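Local coordinates for maternal effect protein oskar (Drosophila melanogaster, PDB 5A4A), which probably binds RNA through its SGNH hydrolase-like OSK domain as part of its role as inducer of the germ plasm, at residues A[59-71]-A[92-106]. Sequence-based numbering, arbitrary orientation.
Sequences SGLTINGARNRLK and RGKPLVQIEHDFRLL. With SO4 (sulfate ion), chain G; SO4 (sulfate ion), chain D.
Ile63 drops as a knob among Ile99, Asp102, Phe103 and Leu106, its CD1 lying 3.6 Å from Ile99 CG2 while CG2 presses on the backbone of Asp102. Leu106 returns the fit, seated among Ile63, Ala66, Arg67 and Leu70, so the nearly parallel helical segments 63-71 and 96-106 (20° apart) mesh knobs-into-holes at an axis distance of 9.2 Å. The guanidinium of Arg67 lies flat on Leu105, whose CB sits over its centre, 3.6 Å above the plane. A bend at chi3 (67°) turns NH1 back to Asn64 OD1 (3.0 Å), which it meets from above the amide plane; a long salt bridge joins NH1 to Asp102 OD1 (4.0 Å). The group's edge grips a sulfate ion, probably from the crystallisation liquor, almost straight on, NH1 to O3 and NH2 to O2, both at 2.8 Å. With an alanine in place of Arg67, Asn64 OD1 would probably lose its side-chain donor and the flank of Leu105 its cover. One water joins Asp102 OD2 to Asn64 N and Lys94 NZ, another joins OD1 to Asn64 ND2 and the sulfate. Thr62 caps helix 63-71 through OG1 and Gly65 N (2.9 Å); its CG2 lies over one face of the Arg92 guanidinium, a second sulfate over the opposite face. Helix 87-91 borders Thr62 and Ile99, and helix 132-148 sets Phe141 edge-to-face with Phe103; helix 63-71 follows strand 56-58 and helix 96-112 precedes strand 116-120, consistent with the alpha/beta fold of SGNH hydrolases.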
loop_
_atom_site.group_PDB
_atom_site.type_symbol
_atom_site.label_atom_id
_atom_site.label_comp_id
_atom_site.label_asym_id
_atom_site.label_seq_id
_atom_site.Cartn_x
_atom_site.Cartn_y
_atom_site.Cartn_z
ATOM N N SER A 59 -0.879 0.539 -9.276
ATOM C CA SER A 59 -2.121 -0.220 -9.337
ATOM C C SER A 59 -1.829 -1.717 -9.464
ATOM O O SER A 59 -1.035 -2.133 -10.308
ATOM C CB SER A 59 -2.978 0.230 -10.528
ATOM O OG SER A 59 -4.167 -0.547 -10.591
ATOM N N GLY A 60 -2.464 -2.520 -8.615
ATOM C CA GLY A 60 -2.278 -3.961 -8.659
ATOM C C GLY A 60 -1.000 -4.476 -8.016
ATOM O O GLY A 60 -0.650 -5.648 -8.199
ATOM N N LEU A 61 -0.302 -3.627 -7.261
ATOM C CA LEU A 61 0.948 -4.046 -6.618
ATOM C C LEU A 61 0.684 -5.026 -5.474
ATOM O O LEU A 61 0.067 -4.677 -4.472
ATOM C CB LEU A 61 1.735 -2.841 -6.085
ATOM C CG LEU A 61 3.222 -3.075 -5.778
ATOM C CD1 LEU A 61 4.035 -3.255 -7.075
ATOM C CD2 LEU A 61 3.793 -1.951 -4.925
ATOM N N THR A 62 1.154 -6.257 -5.630
ATOM C CA THR A 62 1.070 -7.226 -4.553
ATOM C C THR A 62 2.336 -7.128 -3.705
ATOM O O THR A 62 3.258 -6.366 -4.023
ATOM C CB THR A 62 0.985 -8.652 -5.101
ATOM O OG1 THR A 62 2.137 -8.890 -5.915
ATOM C CG2 THR A 62 -0.289 -8.839 -5.954
ATOM N N ILE A 63 2.391 -7.927 -2.648
ATOM C CA ILE A 63 3.587 -7.992 -1.823
ATOM C C ILE A 63 4.774 -8.440 -2.680
ATOM O O ILE A 63 5.836 -7.823 -2.635
ATOM C CB ILE A 63 3.393 -8.930 -0.622
ATOM C CG1 ILE A 63 2.365 -8.342 0.347
ATOM C CG2 ILE A 63 4.706 -9.142 0.114
ATOM C CD1 ILE A 63 1.755 -9.380 1.289
ATOM N N ASN A 64 4.587 -9.489 -3.478
ATOM C CA ASN A 64 5.628 -9.918 -4.418
ATOM C C ASN A 64 5.950 -8.857 -5.467
ATOM O O ASN A 64 7.111 -8.672 -5.840
ATOM C CB ASN A 64 5.261 -11.251 -5.079
ATOM C CG ASN A 64 5.526 -12.431 -4.170
ATOM O OD1 ASN A 64 6.038 -12.263 -3.064
ATOM N ND2 ASN A 64 5.174 -13.632 -4.626
ATOM N N GLY A 65 4.924 -8.147 -5.931
ATOM C CA GLY A 65 5.141 -7.023 -6.826
ATOM C C GLY A 65 6.039 -5.970 -6.197
ATOM O O GLY A 65 6.896 -5.392 -6.870
ATOM N N ALA A 66 5.837 -5.721 -4.903
ATOM C CA ALA A 66 6.627 -4.731 -4.178
ATOM C C ALA A 66 8.071 -5.211 -4.052
ATOM O O ALA A 66 9.014 -4.435 -4.218
ATOM C CB ALA A 66 6.017 -4.452 -2.800
ATOM N N ARG A 67 8.235 -6.500 -3.772
ATOM C CA ARG A 67 9.560 -7.114 -3.692
ATOM C C ARG A 67 10.313 -6.898 -5.005
ATOM O O ARG A 67 11.491 -6.517 -5.000
ATOM C CB ARG A 67 9.431 -8.612 -3.382
ATOM C CG ARG A 67 9.035 -8.937 -1.935
ATOM C CD ARG A 67 8.733 -10.427 -1.740
ATOM N NE ARG A 67 9.918 -11.275 -1.890
ATOM C CZ ARG A 67 9.877 -12.591 -2.094
ATOM N NH1 ARG A 67 8.710 -13.217 -2.172
ATOM N NH2 ARG A 67 11.003 -13.284 -2.210
ATOM N N ASN A 68 9.628 -7.133 -6.122
ATOM C CA ASN A 68 10.210 -6.898 -7.448
ATOM C C ASN A 68 10.449 -5.427 -7.747
ATOM O O ASN A 68 11.477 -5.061 -8.330
ATOM C CB ASN A 68 9.338 -7.505 -8.558
ATOM C CG ASN A 68 9.356 -9.022 -8.551
ATOM O OD1 ASN A 68 10.315 -9.640 -8.086
ATOM N ND2 ASN A 68 8.289 -9.630 -9.065
ATOM N N ARG A 69 9.503 -4.584 -7.351
ATOM C CA ARG A 69 9.586 -3.153 -7.633
ATOM C C ARG A 69 10.831 -2.538 -6.990
ATOM O O ARG A 69 11.508 -1.712 -7.604
ATOM C CB ARG A 69 8.321 -2.439 -7.150
ATOM C CG ARG A 69 8.275 -0.938 -7.453
ATOM C CD ARG A 69 8.138 -0.667 -8.941
ATOM N NE ARG A 69 8.243 0.757 -9.253
ATOM C CZ ARG A 69 9.391 1.401 -9.440
ATOM N NH1 ARG A 69 10.550 0.756 -9.327
ATOM N NH2 ARG A 69 9.384 2.693 -9.735
ATOM N N LEU A 70 11.138 -2.950 -5.760
ATOM C CA LEU A 70 12.310 -2.426 -5.057
ATOM C C LEU A 70 13.635 -2.814 -5.696
ATOM O O LEU A 70 14.630 -2.104 -5.545
ATOM C CB LEU A 70 12.300 -2.843 -3.583
ATOM C CG LEU A 70 11.185 -2.201 -2.762
ATOM C CD1 LEU A 70 11.266 -2.702 -1.319
ATOM C CD2 LEU A 70 11.301 -0.690 -2.809
ATOM N N LYS A 71 13.649 -3.940 -6.404
ATOM C CA LYS A 71 14.843 -4.360 -7.132
ATOM C C LYS A 71 15.034 -3.455 -8.332
ATOM O O LYS A 71 16.136 -3.331 -8.864
ATOM C CB LYS A 71 14.715 -5.806 -7.603
ATOM C CG LYS A 71 14.599 -6.826 -6.488
ATOM C CD LYS A 71 14.428 -8.243 -7.036
ATOM C CE LYS A 71 14.387 -9.254 -5.897
ATOM N NZ LYS A 71 14.117 -10.647 -6.359
ATOM N N ARG A 92 -7.080 -10.815 -4.589
ATOM C CA ARG A 92 -6.830 -11.858 -5.588
ATOM C C ARG A 92 -7.020 -13.248 -4.999
ATOM O O ARG A 92 -6.919 -14.249 -5.710
ATOM C CB ARG A 92 -5.415 -11.754 -6.176
ATOM C CG ARG A 92 -5.215 -10.580 -7.110
ATOM C CD ARG A 92 -3.807 -10.546 -7.710
ATOM N NE ARG A 92 -3.625 -9.337 -8.511
ATOM C CZ ARG A 92 -2.490 -8.967 -9.095
ATOM N NH1 ARG A 92 -1.394 -9.714 -8.984
ATOM N NH2 ARG A 92 -2.458 -7.842 -9.796
ATOM N N GLY A 93 -7.263 -13.303 -3.695
ATOM C CA GLY A 93 -7.530 -14.560 -3.022
ATOM C C GLY A 93 -6.289 -15.397 -2.766
ATOM O O GLY A 93 -6.374 -16.620 -2.687
ATOM N N LYS A 94 -5.133 -14.753 -2.638
ATOM C CA LYS A 94 -3.925 -15.491 -2.276
ATOM C C LYS A 94 -4.107 -16.097 -0.888
ATOM O O LYS A 94 -4.739 -15.491 -0.020
ATOM C CB LYS A 94 -2.673 -14.602 -2.328
ATOM C CG LYS A 94 -2.255 -14.187 -3.744
ATOM C CD LYS A 94 -0.760 -13.869 -3.807
ATOM C CE LYS A 94 -0.394 -13.104 -5.075
ATOM N NZ LYS A 94 1.073 -12.827 -5.152
ATOM N N PRO A 95 -3.587 -17.316 -0.685
ATOM C CA PRO A 95 -3.694 -17.943 0.635
ATOM C C PRO A 95 -2.993 -17.085 1.680
ATOM O O PRO A 95 -1.930 -16.528 1.410
ATOM C CB PRO A 95 -2.948 -19.269 0.458
ATOM C CG PRO A 95 -2.959 -19.527 -1.012
ATOM C CD PRO A 95 -2.925 -18.188 -1.669
ATOM N N LEU A 96 -3.591 -16.972 2.860
ATOM C CA LEU A 96 -2.999 -16.192 3.948
ATOM C C LEU A 96 -1.564 -16.612 4.286
ATOM O O LEU A 96 -0.700 -15.759 4.496
ATOM C CB LEU A 96 -3.886 -16.249 5.196
ATOM C CG LEU A 96 -3.370 -15.490 6.420
ATOM C CD1 LEU A 96 -3.387 -13.986 6.178
ATOM C CD2 LEU A 96 -4.187 -15.851 7.660
ATOM N N VAL A 97 -1.302 -17.919 4.332
ATOM C CA VAL A 97 0.049 -18.401 4.620
ATOM C C VAL A 97 1.063 -17.859 3.616
ATOM O O VAL A 97 2.176 -17.489 3.988
ATOM C CB VAL A 97 0.133 -19.956 4.699
ATOM C CG1 VAL A 97 -0.253 -20.597 3.373
ATOM C CG2 VAL A 97 1.529 -20.396 5.114
ATOM N N GLN A 98 0.658 -17.785 2.350
ATOM C CA GLN A 98 1.514 -17.292 1.289
ATOM C C GLN A 98 1.722 -15.784 1.441
ATOM O O GLN A 98 2.824 -15.273 1.246
ATOM C CB GLN A 98 0.848 -17.603 -0.047
ATOM C CG GLN A 98 1.758 -17.657 -1.233
ATOM C CD GLN A 98 0.976 -17.984 -2.491
ATOM O OE1 GLN A 98 0.565 -17.089 -3.221
ATOM N NE2 GLN A 98 0.736 -19.273 -2.729
ATOM N N ILE A 99 0.651 -15.080 1.791
ATOM C CA ILE A 99 0.709 -13.642 2.030
ATOM C C ILE A 99 1.699 -13.314 3.154
ATOM O O ILE A 99 2.521 -12.402 3.035
ATOM C CB ILE A 99 -0.698 -13.093 2.372
ATOM C CG1 ILE A 99 -1.615 -13.212 1.148
ATOM C CG2 ILE A 99 -0.632 -11.654 2.847
ATOM C CD1 ILE A 99 -3.058 -12.782 1.399
ATOM N N GLU A 100 1.617 -14.065 4.244
ATOM C CA GLU A 100 2.513 -13.857 5.377
ATOM C C GLU A 100 3.951 -14.219 5.008
ATOM O O GLU A 100 4.893 -13.499 5.346
ATOM C CB GLU A 100 2.012 -14.647 6.589
ATOM C CG GLU A 100 0.717 -14.061 7.136
ATOM C CD GLU A 100 0.060 -14.908 8.203
ATOM O OE1 GLU A 100 0.495 -16.058 8.406
ATOM O OE2 GLU A 100 -0.901 -14.414 8.833
ATOM N N HIS A 101 4.112 -15.332 4.304
ATOM C CA HIS A 101 5.425 -15.737 3.795
ATOM C C HIS A 101 6.062 -14.644 2.925
ATOM O O HIS A 101 7.235 -14.296 3.094
ATOM C CB HIS A 101 5.292 -17.037 3.003
ATOM C CG HIS A 101 6.530 -17.423 2.259
ATOM N ND1 HIS A 101 7.627 -17.984 2.878
ATOM C CD2 HIS A 101 6.851 -17.324 0.948
ATOM C CE1 HIS A 101 8.566 -18.218 1.980
ATOM N NE2 HIS A 101 8.119 -17.829 0.799
ATOM N N ASP A 102 5.287 -14.109 1.985
ATOM C CA ASP A 102 5.776 -13.059 1.091
ATOM C C ASP A 102 6.124 -11.784 1.855
ATOM O O ASP A 102 7.144 -11.146 1.590
ATOM C CB ASP A 102 4.729 -12.737 0.012
ATOM C CG ASP A 102 4.509 -13.882 -0.958
ATOM O OD1 ASP A 102 5.304 -14.846 -0.948
ATOM O OD2 ASP A 102 3.536 -13.816 -1.746
ATOM N N PHE A 103 5.275 -11.415 2.810
ATOM C CA PHE A 103 5.506 -10.212 3.595
ATOM C C PHE A 103 6.791 -10.338 4.433
ATOM O O PHE A 103 7.579 -9.397 4.526
ATOM C CB PHE A 103 4.292 -9.898 4.478
ATOM C CG PHE A 103 4.386 -8.565 5.170
ATOM C CD1 PHE A 103 4.054 -7.406 4.496
ATOM C CD2 PHE A 103 4.827 -8.477 6.485
ATOM C CE1 PHE A 103 4.143 -6.176 5.112
ATOM C CE2 PHE A 103 4.922 -7.244 7.113
ATOM C CZ PHE A 103 4.584 -6.094 6.426
ATOM N N ARG A 104 7.018 -11.510 5.017
ATOM C CA ARG A 104 8.238 -11.740 5.790
ATOM C C ARG A 104 9.467 -11.557 4.893
ATOM O O ARG A 104 10.460 -10.951 5.294
ATOM C CB ARG A 104 8.198 -13.134 6.429
ATOM C CG ARG A 104 9.463 -13.568 7.122
ATOM C CD ARG A 104 9.283 -14.965 7.711
ATOM N NE ARG A 104 8.551 -14.947 8.976
ATOM C CZ ARG A 104 7.279 -15.308 9.132
ATOM N NH1 ARG A 104 6.560 -15.726 8.095
ATOM N NH2 ARG A 104 6.727 -15.253 10.336
ATOM N N LEU A 105 9.372 -12.032 3.654
ATOM C CA LEU A 105 10.462 -11.863 2.695
ATOM C C LEU A 105 10.635 -10.417 2.211
ATOM O O LEU A 105 11.758 -9.997 1.931
ATOM C CB LEU A 105 10.296 -12.814 1.506
ATOM C CG LEU A 105 10.460 -14.295 1.850
ATOM C CD1 LEU A 105 10.183 -15.153 0.625
ATOM C CD2 LEU A 105 11.846 -14.580 2.418
ATOM N N LEU A 106 9.535 -9.666 2.097
ATOM C CA LEU A 106 9.625 -8.239 1.766
ATOM C C LEU A 106 10.401 -7.489 2.853
ATOM O O LEU A 106 11.307 -6.700 2.567
ATOM C CB LEU A 106 8.228 -7.617 1.580
ATOM C CG LEU A 106 8.180 -6.089 1.400
ATOM C CD1 LEU A 106 8.934 -5.629 0.142
ATOM C CD2 LEU A 106 6.734 -5.558 1.372
HETATM S S SO4 G . 9.857 -16.782 -2.980
HETATM O O1 SO4 G . 9.812 -17.137 -4.398
HETATM O O2 SO4 G . 11.068 -16.000 -2.731
HETATM O O3 SO4 G . 8.666 -15.998 -2.648
HETATM O O4 SO4 G . 9.877 -17.983 -2.149
HETATM S S SO4 D . -6.241 -9.622 -10.625
HETATM O O1 SO4 D . -7.231 -10.437 -9.923
HETATM O O2 SO4 D . -6.773 -9.161 -11.910
HETATM O O3 SO4 D . -5.865 -8.487 -9.782
HETATM O O4 SO4 D . -5.049 -10.427 -10.875
HETATM O O HOH W 1 2.486 -11.485 -3.154
HETATM O O HOH W 2 5.853 -16.369 -3.160
#